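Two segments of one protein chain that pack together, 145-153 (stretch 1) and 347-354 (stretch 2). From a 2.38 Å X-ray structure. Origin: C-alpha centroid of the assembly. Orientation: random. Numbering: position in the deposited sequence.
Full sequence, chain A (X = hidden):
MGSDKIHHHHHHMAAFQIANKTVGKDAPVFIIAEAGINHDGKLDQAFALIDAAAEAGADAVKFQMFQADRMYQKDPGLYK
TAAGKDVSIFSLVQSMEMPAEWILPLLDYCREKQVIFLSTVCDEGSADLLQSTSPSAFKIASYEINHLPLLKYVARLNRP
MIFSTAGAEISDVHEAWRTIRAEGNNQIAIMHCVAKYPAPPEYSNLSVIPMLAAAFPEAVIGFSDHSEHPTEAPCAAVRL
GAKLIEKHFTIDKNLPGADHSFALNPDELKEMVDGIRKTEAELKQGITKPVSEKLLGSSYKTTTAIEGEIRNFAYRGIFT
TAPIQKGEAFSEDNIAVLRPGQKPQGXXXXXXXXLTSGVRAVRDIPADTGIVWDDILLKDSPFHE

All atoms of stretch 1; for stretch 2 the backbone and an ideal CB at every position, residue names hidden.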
ATOM      1  N   ILE A 145      -7.381   2.124  -0.447  1.00 53.44           N
ATOM      2  CA  ILE A 145      -7.387   3.574  -0.647  1.00 52.37           C
ATOM      3  C   ILE A 145      -8.674   4.239  -0.142  1.00 53.60           C
ATOM      4  O   ILE A 145      -8.683   5.429   0.174  1.00 58.63           O
ATOM      5  CB  ILE A 145      -7.121   3.958  -2.111  1.00 52.89           C
ATOM      6  CG1 ILE A 145      -6.743   5.422  -2.193  1.00 45.14           C
ATOM      7  CG2 ILE A 145      -8.346   3.626  -3.062  1.00 52.90           C
ATOM      8  CD1 ILE A 145      -6.133   5.787  -3.557  1.00 54.72           C
ATOM      9  N   ASN A 146      -9.749   3.468  -0.032  1.00 53.02           N
ATOM     10  CA  ASN A 146     -11.049   4.017   0.361  1.00 53.40           C
ATOM     11  C   ASN A 146     -11.487   3.485   1.710  1.00 53.00           C
ATOM     12  O   ASN A 146     -12.644   3.635   2.083  1.00 56.11           O
ATOM     13  CB  ASN A 146     -12.120   3.739  -0.726  1.00 50.96           C
ATOM     14  CG  ASN A 146     -12.533   2.274  -0.777  1.00 59.97           C
ATOM     15  OD1 ASN A 146     -11.783   1.394  -0.325  1.00 51.13           O
ATOM     16  ND2 ASN A 146     -13.730   1.992  -1.331  1.00 52.77           N
ATOM     17  N   HIS A 147     -10.561   2.881   2.455  1.00 51.83           N
ATOM     18  CA  HIS A 147     -10.875   2.423   3.788  1.00 54.59           C
ATOM     19  C   HIS A 147     -10.676   3.603   4.702  1.00 57.47           C
ATOM     20  O   HIS A 147      -9.682   3.690   5.471  1.00 62.19           O
ATOM     21  CB  HIS A 147      -9.961   1.274   4.204  1.00 56.56           C
ATOM     22  CG  HIS A 147     -10.422   0.550   5.422  1.00 54.24           C
ATOM     23  ND1 HIS A 147     -11.262   1.118   6.360  1.00 56.68           N
ATOM     24  CD2 HIS A 147     -10.168  -0.707   5.854  1.00 48.92           C
ATOM     25  CE1 HIS A 147     -11.503   0.241   7.318  1.00 54.19           C
ATOM     26  NE2 HIS A 147     -10.842  -0.871   7.041  1.00 51.45           N
ATOM     27  N   LEU A 148     -11.642   4.504   4.633  1.00 55.17           N
ATOM     28  CA  LEU A 148     -11.556   5.792   5.299  1.00 54.19           C
ATOM     29  C   LEU A 148     -11.479   5.677   6.825  1.00 54.58           C
ATOM     30  O   LEU A 148     -10.687   6.387   7.438  1.00 55.73           O
ATOM     31  CB  LEU A 148     -12.680   6.734   4.834  1.00 52.42           C
ATOM     32  CG  LEU A 148     -12.815   7.029   3.319  1.00 45.91           C
ATOM     33  CD1 LEU A 148     -13.706   8.233   3.178  1.00 52.25           C
ATOM     34  CD2 LEU A 148     -11.468   7.288   2.560  1.00 44.97           C
ATOM     35  N   PRO A 149     -12.259   4.800   7.457  1.00 55.37           N
ATOM     36  CA  PRO A 149     -12.091   4.591   8.909  1.00 56.73           C
ATOM     37  C   PRO A 149     -10.665   4.123   9.257  1.00 58.73           C
ATOM     38  O   PRO A 149     -10.078   4.611  10.229  1.00 60.94           O
ATOM     39  CB  PRO A 149     -13.163   3.550   9.241  1.00 55.09           C
ATOM     40  CG  PRO A 149     -14.225   3.740   8.115  1.00 55.41           C
ATOM     41  CD  PRO A 149     -13.353   3.966   6.917  1.00 56.76           C
ATOM     42  N   LEU A 150     -10.091   3.243   8.435  1.00 57.23           N
ATOM     43  CA  LEU A 150      -8.697   2.861   8.609  1.00 55.41           C
ATOM     44  C   LEU A 150      -7.744   4.032   8.409  1.00 57.09           C
ATOM     45  O   LEU A 150      -6.808   4.201   9.197  1.00 63.83           O
ATOM     46  CB  LEU A 150      -8.304   1.700   7.696  1.00 51.77           C
ATOM     47  CG  LEU A 150      -6.809   1.329   7.715  1.00 60.57           C
ATOM     48  CD1 LEU A 150      -6.330   0.760   9.128  1.00 47.10           C
ATOM     49  CD2 LEU A 150      -6.453   0.392   6.588  1.00 55.41           C
ATOM     50  N   LEU A 151      -7.958   4.850   7.377  1.00 56.90           N
ATOM     51  CA  LEU A 151      -7.035   5.956   7.133  1.00 54.66           C
ATOM     52  C   LEU A 151      -7.051   6.933   8.305  1.00 54.72           C
ATOM     53  O   LEU A 151      -6.033   7.487   8.653  1.00 56.84           O
ATOM     54  CB  LEU A 151      -7.340   6.684   5.802  1.00 52.07           C
ATOM     55  CG  LEU A 151      -7.230   5.844   4.527  1.00 59.20           C
ATOM     56  CD1 LEU A 151      -7.721   6.643   3.316  1.00 49.16           C
ATOM     57  CD2 LEU A 151      -5.802   5.288   4.273  1.00 57.42           C
ATOM     58  N   LYS A 152      -8.226   7.148   8.888  1.00 57.96           N
ATOM     59  CA  LYS A 152      -8.431   8.052  10.014  1.00 59.68           C
ATOM     60  C   LYS A 152      -7.738   7.482  11.250  1.00 60.15           C
ATOM     61  O   LYS A 152      -7.109   8.196  12.021  1.00 63.10           O
ATOM     62  CB  LYS A 152      -9.934   8.154  10.249  1.00 57.73           C
ATOM     63  CG  LYS A 152     -10.422   9.353  11.029  1.00 65.13           C
ATOM     64  CD  LYS A 152     -11.913   9.188  11.383  1.00 67.00           C
ATOM     65  CE  LYS A 152     -12.554  10.488  11.917  1.00 87.32           C
ATOM     66  NZ  LYS A 152     -13.855  10.849  11.235  1.00 88.96           N
ATOM     67  N   TYR A 153      -7.863   6.178  11.430  1.00 59.85           N
ATOM     68  CA  TYR A 153      -7.381   5.510  12.624  1.00 60.23           C
ATOM     69  C   TYR A 153      -5.867   5.567  12.678  1.00 61.17           C
ATOM     70  O   TYR A 153      -5.291   5.913  13.702  1.00 61.40           O
ATOM     71  CB  TYR A 153      -7.827   4.064  12.585  1.00 58.59           C
ATOM     72  CG  TYR A 153      -7.532   3.270  13.813  1.00 58.82           C
ATOM     73  CD1 TYR A 153      -6.310   2.615  13.964  1.00 58.58           C
ATOM     74  CD2 TYR A 153      -8.477   3.131  14.806  1.00 59.75           C
ATOM     75  CE1 TYR A 153      -6.036   1.856  15.065  1.00 52.35           C
ATOM     76  CE2 TYR A 153      -8.213   2.371  15.925  1.00 66.69           C
ATOM     77  CZ  TYR A 153      -6.987   1.731  16.055  1.00 66.85           C
ATOM     78  OH  TYR A 153      -6.729   0.952  17.172  1.00 62.29           O
ATOM     79  N   UNK A 347     -21.836  -0.655   0.080  1.00 53.96           N
ATOM     80  CA  UNK A 347     -21.762   0.823   0.157  1.00 54.77           C
ATOM     81  C   UNK A 347     -20.351   1.335   0.392  1.00 55.93           C
ATOM     82  O   UNK A 347     -19.586   0.700   1.103  1.00 56.07           O
ATOM     83  CB  UNK A 347     -22.670   1.337   1.276  1.00 54.77           C
ATOM     84  N   UNK A 348     -20.016   2.499  -0.163  1.00 56.78           N
ATOM     85  CA  UNK A 348     -18.686   3.082   0.081  1.00 56.04           C
ATOM     86  C   UNK A 348     -18.368   3.234   1.577  1.00 54.68           C
ATOM     87  O   UNK A 348     -19.232   3.635   2.352  1.00 51.78           O
ATOM     88  CB  UNK A 348     -18.589   4.448  -0.601  1.00 56.04           C
ATOM     89  N   UNK A 349     -17.155   2.880   2.000  1.00 55.66           N
ATOM     90  CA  UNK A 349     -16.756   3.055   3.391  1.00 53.89           C
ATOM     91  C   UNK A 349     -16.951   4.459   3.999  1.00 53.45           C
ATOM     92  O   UNK A 349     -16.917   4.592   5.230  1.00 52.26           O
ATOM     93  CB  UNK A 349     -15.278   2.677   3.512  1.00 53.89           C
ATOM     94  N   UNK A 350     -17.156   5.490   3.178  1.00 52.58           N
ATOM     95  CA  UNK A 350     -17.409   6.850   3.719  1.00 52.44           C
ATOM     96  C   UNK A 350     -18.710   6.889   4.540  1.00 53.44           C
ATOM     97  O   UNK A 350     -18.962   7.841   5.276  1.00 58.23           O
ATOM     98  CB  UNK A 350     -17.486   7.869   2.581  1.00 52.44           C
ATOM     99  N   UNK A 351     -19.543   5.858   4.439  1.00 50.31           N
ATOM    100  CA  UNK A 351     -20.785   5.847   5.206  1.00 51.59           C
ATOM    101  C   UNK A 351     -20.727   4.994   6.448  1.00 52.32           C
ATOM    102  O   UNK A 351     -21.725   4.861   7.130  1.00 56.01           O
ATOM    103  CB  UNK A 351     -21.935   5.360   4.322  1.00 51.59           C
ATOM    104  N   UNK A 352     -19.564   4.454   6.788  1.00 53.07           N
ATOM    105  CA  UNK A 352     -19.503   3.492   7.870  1.00 53.39           C
ATOM    106  C   UNK A 352     -19.823   4.140   9.230  1.00 53.80           C
ATOM    107  O   UNK A 352     -20.666   3.621   9.993  1.00 52.89           O
ATOM    108  CB  UNK A 352     -18.118   2.842   7.906  1.00 53.39           C
ATOM    109  N   UNK A 353     -19.182   5.275   9.520  1.00 54.69           N
ATOM    110  CA  UNK A 353     -19.488   6.043  10.732  1.00 58.31           C
ATOM    111  C   UNK A 353     -20.970   6.359  10.876  1.00 57.98           C
ATOM    112  O   UNK A 353     -21.570   6.083  11.914  1.00 62.54           O
ATOM    113  CB  UNK A 353     -18.690   7.348  10.736  1.00 58.31           C
ATOM    114  N   UNK A 354     -21.561   6.907   9.819  1.00 57.04           N
ATOM    115  CA  UNK A 354     -22.976   7.258   9.768  1.00 55.04           C
ATOM    116  C   UNK A 354     -23.877   6.087  10.141  1.00 54.35           C
ATOM    117  O   UNK A 354     -24.756   6.208  11.010  1.00 53.14           O
ATOM    118  CB  UNK A 354     -23.339   7.763   8.370  1.00 55.04           C
TER

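Position 347 lies beyond the reach of stretch 1, with nothing of it within 5.5 Å of the ideal CB, so the choice is unrestricted. The deposited residue is Leu347, which makes no contact here.

At 348 the CA-to-CB bond runs sideways to stretch 1, and the ideal CB is 5.5 Å from Asn146 ND2. A small residue would leave the space between Asn146 and Leu148 unfilled; a side chain of medium or greater length, polar or aromatic, could extend into it. It is His348, with chi1 in t, which brings the imidazole across so that NE2 comes 3.6 Å from Asn146 CB, while Leu148 CD1 sits at the ring edge, 4.2 Å from His348 CE1. The other ring nitrogen serves its own stretch: the backbone N of position 350 donates to His348 ND1 at 2.8 Å.

Position 349 meets stretch 1 most closely. Its ideal CB points toward the turn before the helix and is already tight against Asn146 O, at 3.1 Å, with Pro149 CD 4.1 Å away. A compact side chain is favoured, and the phi of -52° is compatible with proline, though alanine or serine would also be plausible. Pro349 is found. Its CB packs 4.2 Å from Pro149 CD, an apolar contact between the two prolines, and its CD approaches Asn146 ND2 to 3.5 Å. Its carbonyl O accepts a hydrogen bond from the backbone N of position 352 at 3.1 Å.

The ideal CB of 350 passes sideways, 3.8 Å from Leu148 CD1. Many side chains with an aliphatic first portion would suit this place. In Arg350, CB lies 3.7 Å from Leu148 CD1, and the guanidinium group bonds elsewhere in the structure.

At 351 the CA-to-CB bond points away, and stretch 1 imposes no preference. Phe351 occupies the N-cap position and does not touch stretch 1.

At 352, within the helix, the CA-to-CB bond points toward stretch 1, and the ideal CB of 352 lies 4.0 Å from Pro149 CG. An apolar residue is expected, aliphatic or aromatic. Phe352 supplies it, its CB 4.1 Å from Pro149 CG.

Position 353 points toward stretch 1 from farther off. The extended Lys152 offers a positive charge, favouring an acidic side chain long enough to reach it. Glu353 does so: Lys152 NZ forms a salt bridge with Glu353 OE1 at 3.2 Å, and a weak hydrogen bond from Lys152 NZ to Glu353 OE2 measures 3.5 Å.

Position 354 is out of reach of stretch 1, which leaves its side chain unrestricted; it is Leu354, which touches a crystal neighbour.

Stretch 2 (347-354) LHPRFFEL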
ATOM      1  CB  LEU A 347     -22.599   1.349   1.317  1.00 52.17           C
ATOM      2  CG  LEU A 347     -24.005   1.846   1.097  1.00 56.35           C
ATOM      3  CD1 LEU A 347     -24.171   3.040   2.021  1.00 54.02           C
ATOM      4  CD2 LEU A 347     -24.275   2.189  -0.401  1.00 44.08           C
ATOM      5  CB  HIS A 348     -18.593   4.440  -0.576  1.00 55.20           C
ATOM      6  CG  HIS A 348     -17.200   4.948  -0.661  1.00 51.34           C
ATOM      7  ND1 HIS A 348     -16.555   5.532   0.406  1.00 60.03           N
ATOM      8  CD2 HIS A 348     -16.315   4.933  -1.676  1.00 44.81           C
ATOM      9  CE1 HIS A 348     -15.333   5.876   0.044  1.00 48.72           C
ATOM     10  NE2 HIS A 348     -15.162   5.519  -1.216  1.00 55.28           N
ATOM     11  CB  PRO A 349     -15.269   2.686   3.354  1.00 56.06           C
ATOM     12  CG  PRO A 349     -15.224   1.653   2.324  1.00 55.62           C
ATOM     13  CD  PRO A 349     -16.099   2.200   1.226  1.00 53.43           C
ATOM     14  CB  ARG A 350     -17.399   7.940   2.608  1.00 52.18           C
ATOM     15  CG  ARG A 350     -18.723   8.072   1.816  1.00 53.70           C
ATOM     16  CD  ARG A 350     -18.786   9.232   0.781  1.00 50.62           C
ATOM     17  NE  ARG A 350     -17.707   9.121  -0.186  1.00 46.94           N
ATOM     18  CZ  ARG A 350     -17.741   8.412  -1.313  1.00 48.29           C
ATOM     19  NH1 ARG A 350     -18.824   7.733  -1.685  1.00 50.87           N
ATOM     20  NH2 ARG A 350     -16.660   8.378  -2.080  1.00 44.42           N
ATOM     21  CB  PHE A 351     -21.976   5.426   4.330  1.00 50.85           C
ATOM     22  CG  PHE A 351     -22.125   6.264   3.060  1.00 58.93           C
ATOM     23  CD1 PHE A 351     -22.713   7.542   3.100  1.00 49.90           C
ATOM     24  CD2 PHE A 351     -21.671   5.779   1.839  1.00 54.05           C
ATOM     25  CE1 PHE A 351     -22.881   8.287   1.945  1.00 53.82           C
ATOM     26  CE2 PHE A 351     -21.840   6.515   0.679  1.00 53.24           C
ATOM     27  CZ  PHE A 351     -22.439   7.783   0.736  1.00 50.74           C
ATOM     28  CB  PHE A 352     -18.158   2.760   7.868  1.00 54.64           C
ATOM     29  CG  PHE A 352     -18.077   1.661   8.889  1.00 58.44           C
ATOM     30  CD1 PHE A 352     -18.614   0.398   8.621  1.00 57.94           C
ATOM     31  CD2 PHE A 352     -17.473   1.885  10.116  1.00 54.87           C
ATOM     32  CE1 PHE A 352     -18.549  -0.623   9.557  1.00 55.50           C
ATOM     33  CE2 PHE A 352     -17.404   0.875  11.061  1.00 61.25           C
ATOM     34  CZ  PHE A 352     -17.944  -0.388  10.780  1.00 59.59           C
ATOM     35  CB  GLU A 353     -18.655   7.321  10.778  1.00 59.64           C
ATOM     36  CG  GLU A 353     -17.420   7.195  11.649  1.00 67.95           C
ATOM     37  CD  GLU A 353     -16.280   8.083  11.169  1.00 84.32           C
ATOM     38  OE1 GLU A 353     -16.552   9.263  10.852  1.00 88.49           O
ATOM     39  OE2 GLU A 353     -15.115   7.598  11.107  1.00 86.40           O
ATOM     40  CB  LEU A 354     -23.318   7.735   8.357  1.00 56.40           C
ATOM     41  CG  LEU A 354     -24.713   8.250   8.046  1.00 58.16           C
ATOM     42  CD1 LEU A 354     -24.915   9.575   8.730  1.00 67.46           C
ATOM     43  CD2 LEU A 354     -24.824   8.443   6.538  1.00 55.80           C
TER
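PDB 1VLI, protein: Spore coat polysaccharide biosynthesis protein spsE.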